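CptN Toxin (Eubacterium rectale DSM 17629, PDB 4RMO) is the protein toxin of a type III toxin-antitoxin system, held in complex with its pseudoknot RNA antitoxin, and probably acts as an endoribonuclease like related ToxN toxins. Local coordinates at residues H32-E37 and Y45-L50; C71-I76 and L88-F93; K10-S15 and S96-E101. All blocks are in the same frame, centred on the assembly; numbering follows the deposited sequence.

Contact 1. Residues H32-E37 and Y45-L50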
loop_
_atom_site.group_PDB
_atom_site.type_symbol
_atom_site.label_atom_id
_atom_site.label_comp_id
_atom_site.label_asym_id
_atom_site.label_seq_id
_atom_site.Cartn_x
_atom_site.Cartn_y
_atom_site.Cartn_z
ATOM N N HIS A 32 6.005 23.140 -14.861
ATOM C CA HIS A 32 6.914 22.034 -14.717
ATOM C C HIS A 32 6.742 21.432 -13.342
ATOM O O HIS A 32 6.554 22.143 -12.348
ATOM C CB HIS A 32 8.368 22.490 -14.856
ATOM C CG HIS A 32 8.804 22.767 -16.251
ATOM N ND1 HIS A 32 8.511 23.951 -16.901
ATOM C CD2 HIS A 32 9.517 22.024 -17.128
ATOM C CE1 HIS A 32 9.006 23.915 -18.123
ATOM N NE2 HIS A 32 9.628 22.760 -18.285
ATOM N N TYR A 33 6.874 20.113 -13.251
ATOM C CA TYR A 33 6.671 19.396 -12.011
ATOM C C TYR A 33 8.008 19.036 -11.377
ATOM O O TYR A 33 8.866 18.422 -12.003
ATOM C CB TYR A 33 5.894 18.098 -12.324
ATOM C CG TYR A 33 5.633 17.152 -11.150
ATOM C CD1 TYR A 33 4.713 17.484 -10.191
ATOM C CD2 TYR A 33 6.269 15.927 -11.049
ATOM C CE1 TYR A 33 4.433 16.644 -9.144
ATOM C CE2 TYR A 33 5.970 15.037 -10.032
ATOM C CZ TYR A 33 5.056 15.420 -9.064
ATOM O OH TYR A 33 4.771 14.599 -7.998
ATOM N N TYR A 34 8.156 19.336 -10.101
ATOM C CA TYR A 34 9.345 18.976 -9.362
ATOM C C TYR A 34 9.191 17.562 -8.795
ATOM O O TYR A 34 8.475 17.352 -7.823
ATOM C CB TYR A 34 9.576 19.957 -8.218
ATOM C CG TYR A 34 10.651 19.505 -7.229
ATOM C CD1 TYR A 34 11.772 18.802 -7.646
ATOM C CD2 TYR A 34 10.539 19.800 -5.881
ATOM C CE1 TYR A 34 12.749 18.390 -6.737
ATOM C CE2 TYR A 34 11.510 19.420 -4.971
ATOM C CZ TYR A 34 12.607 18.697 -5.400
ATOM O OH TYR A 34 13.574 18.288 -4.479
ATOM N N CYS A 35 9.900 16.611 -9.389
ATOM C CA CYS A 35 9.791 15.216 -9.036
ATOM C C CYS A 35 10.645 14.731 -7.851
ATOM O O CYS A 35 10.114 14.171 -6.889
ATOM C CB CYS A 35 10.135 14.414 -10.264
ATOM S SG CYS A 35 9.521 12.774 -10.023
ATOM N N PHE A 36 11.944 14.916 -7.911
ATOM C CA PHE A 36 12.811 14.572 -6.786
ATOM C C PHE A 36 14.153 15.232 -6.903
ATOM O O PHE A 36 14.569 15.608 -7.968
ATOM C CB PHE A 36 13.032 13.053 -6.653
ATOM C CG PHE A 36 13.300 12.355 -7.959
ATOM C CD1 PHE A 36 14.511 12.493 -8.617
ATOM C CD2 PHE A 36 12.389 11.494 -8.471
ATOM C CE1 PHE A 36 14.776 11.816 -9.798
ATOM C CE2 PHE A 36 12.620 10.836 -9.672
ATOM C CZ PHE A 36 13.822 10.997 -10.343
ATOM N N GLU A 37 14.819 15.383 -5.773
ATOM C CA GLU A 37 16.170 15.907 -5.729
ATOM C C GLU A 37 17.123 14.856 -6.257
ATOM O O GLU A 37 16.883 13.663 -6.125
ATOM C CB GLU A 37 16.542 16.287 -4.291
ATOM C CG GLU A 37 17.866 17.044 -4.202
ATOM C CD GLU A 37 18.048 17.804 -2.903
ATOM O OE1 GLU A 37 17.264 17.572 -1.955
ATOM O OE2 GLU A 37 18.960 18.662 -2.861
ATOM N N TYR A 45 17.772 19.367 -9.046
ATOM C CA TYR A 45 16.400 18.912 -8.920
ATOM C C TYR A 45 15.910 18.442 -10.257
ATOM O O TYR A 45 16.237 19.041 -11.268
ATOM C CB TYR A 45 15.525 20.061 -8.424
ATOM C CG TYR A 45 16.076 20.728 -7.190
ATOM C CD1 TYR A 45 16.001 20.111 -5.946
ATOM C CD2 TYR A 45 16.697 21.968 -7.266
ATOM C CE1 TYR A 45 16.508 20.721 -4.811
ATOM C CE2 TYR A 45 17.233 22.577 -6.153
ATOM C CZ TYR A 45 17.132 21.953 -4.924
ATOM O OH TYR A 45 17.645 22.568 -3.813
ATOM N N TRP A 46 15.145 17.356 -10.270
ATOM C CA TRP A 46 14.688 16.767 -11.504
ATOM C C TRP A 46 13.256 17.243 -11.762
ATOM O O TRP A 46 12.369 17.132 -10.900
ATOM C CB TRP A 46 14.789 15.257 -11.474
ATOM C CG TRP A 46 16.185 14.843 -11.581
ATOM C CD1 TRP A 46 17.044 14.566 -10.548
ATOM C CD2 TRP A 46 16.938 14.697 -12.780
ATOM N NE1 TRP A 46 18.304 14.278 -11.052
ATOM C CE2 TRP A 46 18.256 14.346 -12.419
ATOM C CE3 TRP A 46 16.634 14.847 -14.133
ATOM C CZ2 TRP A 46 19.253 14.110 -13.365
ATOM C CZ3 TRP A 46 17.620 14.603 -15.075
ATOM C CH2 TRP A 46 18.913 14.220 -14.689
HETATM N N MSE A 47 13.051 17.802 -12.934
HETATM C CA MSE A 47 11.775 18.385 -13.301
HETATM C C MSE A 47 11.189 17.644 -14.453
HETATM O O MSE A 47 11.880 17.118 -15.292
HETATM C CB MSE A 47 11.938 19.807 -13.807
HETATM C CG MSE A 47 12.832 20.648 -12.947
HETATM SE SE MSE A 47 11.951 20.970 -11.211
HETATM C CE MSE A 47 10.325 21.964 -11.705
ATOM N N ILE A 48 9.861 17.688 -14.543
ATOM C CA ILE A 48 9.121 17.106 -15.661
ATOM C C ILE A 48 8.199 18.145 -16.272
ATOM O O ILE A 48 7.342 18.723 -15.604
ATOM C CB ILE A 48 8.278 15.920 -15.171
ATOM C CG1 ILE A 48 9.191 14.885 -14.476
ATOM C CG2 ILE A 48 7.525 15.276 -16.316
ATOM C CD1 ILE A 48 8.424 13.775 -13.808
ATOM N N PRO A 49 8.341 18.378 -17.574
ATOM C CA PRO A 49 7.483 19.332 -18.208
ATOM C C PRO A 49 6.084 18.764 -18.469
ATOM O O PRO A 49 5.980 17.604 -18.772
ATOM C CB PRO A 49 8.190 19.565 -19.566
ATOM C CG PRO A 49 8.886 18.294 -19.855
ATOM C CD PRO A 49 9.307 17.769 -18.499
ATOM N N LEU A 50 5.047 19.605 -18.436
ATOM C CA LEU A 50 3.710 19.195 -18.798
ATOM C C LEU A 50 3.235 19.727 -20.131
ATOM O O LEU A 50 3.680 20.785 -20.584
ATOM C CB LEU A 50 2.696 19.647 -17.759
ATOM C CG LEU A 50 2.892 19.356 -16.278
ATOM C CD1 LEU A 50 1.538 19.477 -15.563
ATOM C CD2 LEU A 50 3.525 18.025 -15.968
#
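An antiparallel beta hairpin near the centre of the chain brings His32-Glu37 alongside Tyr45-Leu50, the two short strands running at 149° to each other. Tyr33 and Ile48 form a hydrogen-bonded pair: Tyr33 N reaches Ile48 O at 2.8 Å almost straight, from above the carbonyl plane, while Ile48 N returns to Tyr33 O in plane. Cys35 N donates to Trp46 O (2.9 Å) and Trp46 N to Phe36 O, both nearly along the C=O axis. Cys35 and Phe36 thus stand opposite the single residue Trp46, a beta bulge in which Cys35 takes a helix-like psi of -57°.

On the face bearing His32, Tyr34, Tyr45 and Met47, the edge of the Tyr45 ring is turned toward the face of Tyr34 in an offset edge-to-face pair, planes at 86°, with Tyr45 CD1 3.4 Å from Tyr34 OH. Met47, a selenomethionine bent at chi2 and chi3, folds back along Tyr34: its SE packs against Tyr34 CB at 4.0 Å and lies 5.2 Å from the Tyr34 ring centroid, an oblique Met-aromatic contact, and its CE reaches His32 CB. His32 swings its CD2 to within 3.5 Å of Pro49 CA.

The face bearing Tyr33, Phe36, Trp46 and Ile48 is packed by helix 116-134. Here Phe36 CE1 crosses obliquely to Trp46 CD1 at 3.6 Å, and Ile48 CD1 fills in beside Cys35 CB and the Tyr33 ring edge. Tyr33 OH bonds to Glu123 of that helix, and Trp46 NE1 to Asp38. The arrangement is a bulged antiparallel hairpin in a curved sheet, with most side chains on both faces buried.

Contact 2. Residues C71-I76 and L88-F93. With nucleotides of chain B.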
loop_
_atom_site.group_PDB
_atom_site.type_symbol
_atom_site.label_atom_id
_atom_site.label_comp_id
_atom_site.label_asym_id
_atom_site.label_seq_id
_atom_site.Cartn_x
_atom_site.Cartn_y
_atom_site.Cartn_z
ATOM N N CYS A 71 3.051 2.460 -19.798
ATOM C CA CYS A 71 3.823 3.562 -20.403
ATOM C C CYS A 71 4.501 4.327 -19.281
ATOM O O CYS A 71 3.813 4.911 -18.453
ATOM C CB CYS A 71 2.913 4.496 -21.175
ATOM S SG CYS A 71 3.819 5.774 -22.085
ATOM N N ASP A 72 5.830 4.318 -19.239
ATOM C CA ASP A 72 6.555 5.103 -18.230
ATOM C C ASP A 72 6.956 6.494 -18.721
ATOM O O ASP A 72 7.253 7.334 -17.931
ATOM C CB ASP A 72 7.816 4.373 -17.804
ATOM C CG ASP A 72 7.547 2.897 -17.451
ATOM O OD1 ASP A 72 7.019 2.632 -16.360
ATOM O OD2 ASP A 72 7.845 2.014 -18.305
ATOM N N ILE A 73 7.041 6.682 -20.035
ATOM C CA ILE A 73 7.595 7.896 -20.594
ATOM C C ILE A 73 6.567 9.057 -20.628
ATOM O O ILE A 73 6.949 10.223 -20.708
ATOM C CB ILE A 73 8.169 7.679 -22.019
ATOM C CG1 ILE A 73 7.184 7.012 -22.948
ATOM C CG2 ILE A 73 9.415 6.838 -21.932
ATOM C CD1 ILE A 73 7.601 7.073 -24.401
ATOM N N ILE A 74 5.291 8.711 -20.534
ATOM C CA ILE A 74 4.201 9.652 -20.443
ATOM C C ILE A 74 3.175 9.148 -19.468
ATOM O O ILE A 74 2.798 7.957 -19.477
ATOM C CB ILE A 74 3.557 9.801 -21.788
ATOM C CG1 ILE A 74 4.469 10.632 -22.674
ATOM C CG2 ILE A 74 2.232 10.522 -21.680
ATOM C CD1 ILE A 74 4.361 10.170 -24.077
ATOM N N HIS A 75 2.725 10.036 -18.603
ATOM C CA HIS A 75 1.661 9.712 -17.652
ATOM C C HIS A 75 0.655 10.865 -17.661
ATOM O O HIS A 75 1.024 12.050 -17.562
ATOM C CB HIS A 75 2.267 9.530 -16.278
ATOM C CG HIS A 75 1.292 9.071 -15.245
ATOM N ND1 HIS A 75 0.828 7.774 -15.177
ATOM C CD2 HIS A 75 0.701 9.728 -14.230
ATOM C CE1 HIS A 75 -0.037 7.664 -14.186
ATOM N NE2 HIS A 75 -0.135 8.841 -13.599
ATOM N N ILE A 76 -0.603 10.514 -17.807
ATOM C CA ILE A 76 -1.687 11.474 -17.932
ATOM C C ILE A 76 -2.555 11.352 -16.706
ATOM O O ILE A 76 -2.996 10.261 -16.341
ATOM C CB ILE A 76 -2.514 11.208 -19.193
ATOM C CG1 ILE A 76 -1.670 11.542 -20.417
ATOM C CG2 ILE A 76 -3.760 12.068 -19.208
ATOM C CD1 ILE A 76 -2.270 11.091 -21.711
ATOM N N LEU A 88 5.456 14.693 -19.375
ATOM C CA LEU A 88 6.348 14.170 -20.395
ATOM C C LEU A 88 7.634 13.741 -19.691
ATOM O O LEU A 88 8.664 14.408 -19.735
ATOM C CB LEU A 88 6.614 15.149 -21.504
ATOM C CG LEU A 88 5.426 15.820 -22.211
ATOM C CD1 LEU A 88 5.824 16.432 -23.561
ATOM C CD2 LEU A 88 4.228 14.950 -22.344
ATOM N N ILE A 89 7.544 12.591 -19.043
ATOM C CA ILE A 89 8.619 12.094 -18.221
ATOM C C ILE A 89 9.835 11.827 -19.125
ATOM O O ILE A 89 10.980 12.006 -18.707
ATOM C CB ILE A 89 8.170 10.812 -17.485
ATOM C CG1 ILE A 89 6.879 11.117 -16.705
ATOM C CG2 ILE A 89 9.258 10.322 -16.564
ATOM C CD1 ILE A 89 6.369 9.985 -15.825
ATOM N N GLN A 90 9.562 11.376 -20.351
ATOM C CA GLN A 90 10.573 11.260 -21.402
ATOM C C GLN A 90 11.533 12.445 -21.467
ATOM O O GLN A 90 12.705 12.272 -21.768
ATOM C CB GLN A 90 9.878 11.111 -22.764
ATOM C CG GLN A 90 8.906 12.237 -23.074
ATOM C CD GLN A 90 8.195 12.051 -24.377
ATOM O OE1 GLN A 90 7.929 10.929 -24.806
ATOM N NE2 GLN A 90 7.814 13.174 -25.007
ATOM N N ASP A 91 11.027 13.646 -21.160
ATOM C CA ASP A 91 11.767 14.877 -21.391
ATOM C C ASP A 91 12.174 15.528 -20.099
ATOM O O ASP A 91 12.394 16.744 -20.026
ATOM C CB ASP A 91 10.920 15.834 -22.205
ATOM C CG ASP A 91 10.706 15.346 -23.605
ATOM O OD1 ASP A 91 11.648 14.810 -24.203
ATOM O OD2 ASP A 91 9.599 15.553 -24.155
HETATM N N MSE A 92 12.273 14.728 -19.066
HETATM C CA MSE A 92 12.668 15.266 -17.768
HETATM C C MSE A 92 14.093 15.746 -17.798
HETATM O O MSE A 92 14.902 15.263 -18.609
HETATM C CB MSE A 92 12.535 14.192 -16.709
HETATM C CG MSE A 92 13.536 13.053 -16.956
HETATM SE SE MSE A 92 13.152 11.561 -15.724
HETATM C CE MSE A 92 13.630 12.380 -14.018
ATOM N N PHE A 93 14.435 16.636 -16.873
ATOM C CA PHE A 93 15.745 17.262 -16.912
ATOM C C PHE A 93 16.094 17.892 -15.601
ATOM O O PHE A 93 15.225 18.107 -14.765
ATOM C CB PHE A 93 15.757 18.365 -17.994
ATOM C CG PHE A 93 14.772 19.480 -17.712
ATOM C CD1 PHE A 93 15.121 20.557 -16.928
ATOM C CD2 PHE A 93 13.514 19.438 -18.243
ATOM C CE1 PHE A 93 14.245 21.582 -16.700
ATOM C CE2 PHE A 93 12.601 20.445 -18.003
ATOM C CZ PHE A 93 12.975 21.530 -17.205
ATOM P P U B 6 11.288 0.443 -27.410
ATOM O OP1 U B 6 11.736 -0.963 -27.490
ATOM O OP2 U B 6 9.861 0.770 -27.638
ATOM O "O5'" U B 6 11.786 0.990 -25.999
ATOM C "C5'" U B 6 13.155 0.802 -25.595
ATOM C "C4'" U B 6 13.208 0.119 -24.248
ATOM O "O4'" U B 6 12.542 0.976 -23.264
ATOM C "C3'" U B 6 12.507 -1.240 -24.139
ATOM O "O3'" U B 6 13.173 -2.010 -23.139
ATOM C "C2'" U B 6 11.141 -0.849 -23.591
ATOM O "O2'" U B 6 10.445 -1.921 -22.997
ATOM C "C1'" U B 6 11.537 0.246 -22.600
ATOM N N1 U B 6 10.438 1.159 -22.254
ATOM C C2 U B 6 9.935 1.113 -20.970
ATOM O O2 U B 6 10.453 0.463 -20.082
ATOM N N3 U B 6 8.871 1.946 -20.737
ATOM C C4 U B 6 8.241 2.768 -21.645
ATOM O O4 U B 6 7.302 3.477 -21.276
ATOM C C5 U B 6 8.797 2.731 -22.959
ATOM C C6 U B 6 9.843 1.936 -23.214
ATOM P P G B 3 5.359 15.599 -34.158
ATOM O OP1 G B 3 4.701 15.055 -35.328
ATOM O OP2 G B 3 4.626 15.611 -32.851
ATOM O "O5'" G B 3 6.724 14.876 -33.814
ATOM C "C5'" G B 3 7.784 14.781 -34.769
ATOM C "C4'" G B 3 9.069 14.401 -34.062
ATOM O "O4'" G B 3 9.392 15.441 -33.095
ATOM C "C3'" G B 3 9.024 13.122 -33.242
ATOM O "O3'" G B 3 9.354 11.971 -34.021
ATOM C "C2'" G B 3 10.115 13.372 -32.216
ATOM O "O2'" G B 3 11.414 13.089 -32.689
ATOM C "C1'" G B 3 9.931 14.860 -31.929
ATOM N N9 G B 3 9.013 15.111 -30.820
ATOM C C8 G B 3 7.656 15.284 -30.895
ATOM N N7 G B 3 7.091 15.426 -29.728
ATOM C C5 G B 3 8.145 15.371 -28.828
ATOM C C6 G B 3 8.149 15.472 -27.423
ATOM O O6 G B 3 7.201 15.687 -26.668
ATOM N N1 G B 3 9.436 15.355 -26.903
ATOM C C2 G B 3 10.565 15.125 -27.644
ATOM N N2 G B 3 11.710 15.004 -26.959
ATOM N N3 G B 3 10.572 15.021 -28.961
ATOM C C4 G B 3 9.337 15.169 -29.485
ATOM P P U B 4 8.231 10.915 -34.478
ATOM O OP1 U B 4 8.654 10.452 -35.811
ATOM O OP2 U B 4 6.885 11.505 -34.270
ATOM O "O5'" U B 4 8.343 9.765 -33.381
ATOM C "C5'" U B 4 9.580 9.054 -33.192
ATOM C "C4'" U B 4 9.414 8.036 -32.090
ATOM O "O4'" U B 4 9.353 8.742 -30.810
ATOM C "C3'" U B 4 8.144 7.181 -32.145
ATOM O "O3'" U B 4 8.326 5.949 -31.449
ATOM C "C2'" U B 4 7.183 7.964 -31.258
ATOM O "O2'" U B 4 6.105 7.233 -30.712
ATOM C "C1'" U B 4 8.137 8.417 -30.157
ATOM N N1 U B 4 7.693 9.592 -29.418
ATOM C C2 U B 4 7.690 9.530 -28.042
ATOM O O2 U B 4 8.053 8.552 -27.425
ATOM N N3 U B 4 7.252 10.669 -27.415
ATOM C C4 U B 4 6.817 11.833 -28.019
ATOM O O4 U B 4 6.508 12.795 -27.324
ATOM C C5 U B 4 6.856 11.815 -29.449
ATOM C C6 U B 4 7.285 10.726 -30.083
#
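This is an RNA-binding contact between the loop before strand 75-78 and the loop between strands 84-87 and 93-96, which holds a short 3-10 turn. The loops are joined by a main-chain bond, Gln90 N to Ile73 O at 2.9 Å, which uses an in-plane lone pair of the carbonyl and is close to straight. Asp91 N closes the turn on Leu88 O, and Ile89 directs its CD1 toward Asp72 O and His75 CB. Ile74 and Leu88 meet through their branches beside helix 54-65.

Each loop presents polar groups to the Watson-Crick edges of antitoxin bases in chain B. Asp72 has CG beside its own backbone N (chi1 -49°), so carboxylate and amide serve one uracil together: OD2 accepts from N3 of U6 at 2.6 Å, and Asp72 N donates to O4 of U6 at 2.7 Å. Lys128 forms a salt bridge to the same OD2, which probably keeps the acid ionised. Gln90, with CG in the crowded position between N and C (chi1 56°) and the chain extended beyond it, matches U4 in the same donor-acceptor sense: OE1 accepts from N3 of U4, and NE2 donates to O4 of U4, each at 2.7 Å. The second proton of the amide is used by Asp91 OD2, 3.1 Å from Gln90 NE2 and met from above the carboxylate plane, which helps fix the amide rotation. Asp91 in turn grips the guanine G3 with both oxygens, OD1 to N2 of G3 and OD2 to N1 of G3, each at 2.8 Å.

Contact 3. Residues K10-S15 and S96-E101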
loop_
_atom_site.group_PDB
_atom_site.type_symbol
_atom_site.label_atom_id
_atom_site.label_comp_id
_atom_site.label_asym_id
_atom_site.label_seq_id
_atom_site.Cartn_x
_atom_site.Cartn_y
_atom_site.Cartn_z
ATOM N N LYS A 10 12.553 30.009 -15.227
ATOM C CA LYS A 10 13.040 31.206 -15.905
ATOM C C LYS A 10 13.477 30.904 -17.282
ATOM O O LYS A 10 14.120 29.858 -17.526
ATOM C CB LYS A 10 14.240 31.760 -15.175
ATOM C CG LYS A 10 13.910 32.337 -13.804
ATOM C CD LYS A 10 15.176 32.942 -13.161
ATOM C CE LYS A 10 14.826 33.394 -11.749
ATOM N NZ LYS A 10 15.973 33.756 -10.886
ATOM N N ASP A 11 13.182 31.807 -18.190
ATOM C CA ASP A 11 13.652 31.632 -19.581
ATOM C C ASP A 11 15.165 31.546 -19.650
ATOM O O ASP A 11 15.749 30.881 -20.531
ATOM C CB ASP A 11 13.104 32.750 -20.500
ATOM C CG ASP A 11 11.652 32.489 -20.930
ATOM O OD1 ASP A 11 11.166 31.314 -20.865
ATOM O OD2 ASP A 11 10.960 33.471 -21.272
ATOM N N ARG A 12 15.813 32.203 -18.695
ATOM C CA ARG A 12 17.276 32.175 -18.607
ATOM C C ARG A 12 17.818 30.753 -18.626
ATOM O O ARG A 12 18.896 30.494 -19.161
ATOM C CB ARG A 12 17.684 32.879 -17.322
ATOM C CG ARG A 12 19.092 33.362 -17.276
ATOM C CD ARG A 12 19.533 33.507 -15.816
ATOM N NE ARG A 12 21.009 33.549 -15.762
ATOM C CZ ARG A 12 21.798 33.153 -14.754
ATOM N NH1 ARG A 12 21.322 32.757 -13.570
ATOM N NH2 ARG A 12 23.123 33.203 -14.931
ATOM N N PHE A 13 17.113 29.829 -17.965
ATOM C CA PHE A 13 17.540 28.429 -17.954
ATOM C C PHE A 13 17.646 27.910 -19.391
ATOM O O PHE A 13 18.664 27.332 -19.773
ATOM C CB PHE A 13 16.588 27.545 -17.167
ATOM C CG PHE A 13 16.925 26.070 -17.235
ATOM C CD1 PHE A 13 17.925 25.546 -16.474
ATOM C CD2 PHE A 13 16.209 25.220 -18.084
ATOM C CE1 PHE A 13 18.210 24.185 -16.526
ATOM C CE2 PHE A 13 16.498 23.878 -18.154
ATOM C CZ PHE A 13 17.507 23.353 -17.380
ATOM N N PHE A 14 16.633 28.172 -20.178
ATOM C CA PHE A 14 16.584 27.635 -21.508
ATOM C C PHE A 14 17.587 28.306 -22.458
ATOM O O PHE A 14 18.183 27.625 -23.315
ATOM C CB PHE A 14 15.150 27.696 -22.016
ATOM C CG PHE A 14 14.219 26.800 -21.198
ATOM C CD1 PHE A 14 14.083 25.463 -21.510
ATOM C CD2 PHE A 14 13.590 27.281 -20.073
ATOM C CE1 PHE A 14 13.260 24.655 -20.745
ATOM C CE2 PHE A 14 12.775 26.477 -19.287
ATOM C CZ PHE A 14 12.600 25.171 -19.637
ATOM N N SER A 15 17.779 29.618 -22.306
ATOM C CA SER A 15 18.789 30.319 -23.128
ATOM C C SER A 15 20.206 29.930 -22.673
ATOM O O SER A 15 21.022 29.617 -23.511
ATOM C CB SER A 15 18.559 31.851 -23.127
ATOM O OG SER A 15 18.641 32.372 -21.805
ATOM N N SER A 96 18.710 23.818 -11.139
ATOM C CA SER A 96 19.123 24.297 -9.826
ATOM C C SER A 96 18.224 25.426 -9.431
ATOM O O SER A 96 17.512 25.993 -10.257
ATOM C CB SER A 96 20.601 24.783 -9.833
ATOM O OG SER A 96 20.788 25.894 -10.682
ATOM N N ASP A 97 18.312 25.770 -8.174
ATOM C CA ASP A 97 17.386 26.674 -7.544
ATOM C C ASP A 97 17.290 28.037 -8.198
ATOM O O ASP A 97 16.221 28.647 -8.211
ATOM C CB ASP A 97 17.767 26.849 -6.066
ATOM C CG ASP A 97 16.591 26.705 -5.169
ATOM O OD1 ASP A 97 16.210 25.530 -4.930
ATOM O OD2 ASP A 97 16.072 27.758 -4.695
ATOM N N LYS A 98 18.410 28.568 -8.669
ATOM C CA LYS A 98 18.427 29.939 -9.157
ATOM C C LYS A 98 17.628 30.092 -10.466
ATOM O O LYS A 98 17.333 31.192 -10.888
ATOM C CB LYS A 98 19.859 30.407 -9.358
ATOM C CG LYS A 98 20.609 29.622 -10.415
ATOM C CD LYS A 98 21.939 30.283 -10.751
ATOM C CE LYS A 98 22.593 29.547 -11.903
ATOM N NZ LYS A 98 23.841 30.214 -12.337
ATOM N N TYR A 99 17.340 28.971 -11.125
ATOM C CA TYR A 99 16.582 29.000 -12.342
ATOM C C TYR A 99 15.070 28.916 -12.136
ATOM O O TYR A 99 14.311 28.922 -13.100
ATOM C CB TYR A 99 17.061 27.861 -13.259
ATOM C CG TYR A 99 18.408 28.073 -13.887
ATOM C CD1 TYR A 99 18.608 29.084 -14.794
ATOM C CD2 TYR A 99 19.480 27.230 -13.589
ATOM C CE1 TYR A 99 19.837 29.284 -15.376
ATOM C CE2 TYR A 99 20.720 27.395 -14.190
ATOM C CZ TYR A 99 20.885 28.430 -15.089
ATOM O OH TYR A 99 22.088 28.603 -15.723
ATOM N N ILE A 100 14.627 28.767 -10.901
ATOM C CA ILE A 100 13.202 28.642 -10.608
ATOM C C ILE A 100 12.624 30.017 -10.461
ATOM O O ILE A 100 13.150 30.841 -9.728
ATOM C CB ILE A 100 12.983 27.879 -9.302
ATOM C CG1 ILE A 100 13.589 26.476 -9.353
ATOM C CG2 ILE A 100 11.523 27.837 -8.935
ATOM C CD1 ILE A 100 13.183 25.634 -10.542
ATOM N N GLU A 101 11.536 30.310 -11.165
ATOM C CA GLU A 101 10.980 31.672 -11.139
ATOM C C GLU A 101 10.004 31.810 -10.008
ATOM O O GLU A 101 10.083 32.737 -9.235
ATOM C CB GLU A 101 10.267 31.965 -12.436
ATOM C CG GLU A 101 9.802 33.403 -12.612
ATOM C CD GLU A 101 8.955 33.619 -13.877
ATOM O OE1 GLU A 101 7.694 33.753 -13.807
ATOM O OE2 GLU A 101 9.554 33.641 -14.972
#
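The carbonyl of Ser96 accepts Tyr99 N as the chain enters the 3-10 turn 97-99 that leads to strand 100-106; the first turn of helix 11-17 packs beside it. Lys98 contributes two groups. Its carbonyl oxygen accepts Lys10 NZ at 2.9 Å, in the carbonyl plane, at the end of a lysine chain extended beyond CG along the turn. Lys98 NZ stands 3.8 Å from Arg12 NH1, two like charges held close at an exposed surface.

Tyr99 makes the central packing. Its carbonyl oxygen accepts Lys10 N at 3.0 Å, nearly straight. Its ring takes the edge of Phe13 on one face: CD1 of Phe13 lies 3.6 Å from Tyr99 CG, with the planes at 75°, while CG of Lys98 lies over the opposite face. CG of Phe13 is anti to its backbone N (chi1 175°), and its CB comes within 3.5 Å of Tyr99 CD1. Tyr99 OH is bonded to Asp16, so Tyr99 is held at its carbonyl by the residue before the helix and at its hydroxyl by the helix itself.

Ile100 turns away toward Tyr7 and Ile95, and Glu101 then lays its CB 3.9 Å from Lys10 CG, its backbone paired with Ile8. A helix that follows strand 6-9 after one residue thus packs, through an edge-to-face aromatic pair, on the 3-10 turn between strands 93-96 and 100-106 of the sheet.

In the fold
Contact 1 lies between the other two, its centre about 11 Å from that of contact 2 and 13 Å from that of contact 3, and all three reach the same antiparallel sheet. Strand 44-51 links 1 and 2 through the probable hydrogen bonds Met47 N to Phe93 O (2.9 Å) and Pro49 O to Leu88 N (3.0 Å), so the base-reading turn is attached directly to the hairpin. Contacts 2 and 3, centres about 21 Å apart, still meet where Phe93 CE1 lies 3.5 Å from Phe13 CE2. Only contact 2 touches the antitoxin RNA; the nearest atoms of contacts 1 and 3 are about 6 and 7 Å from it.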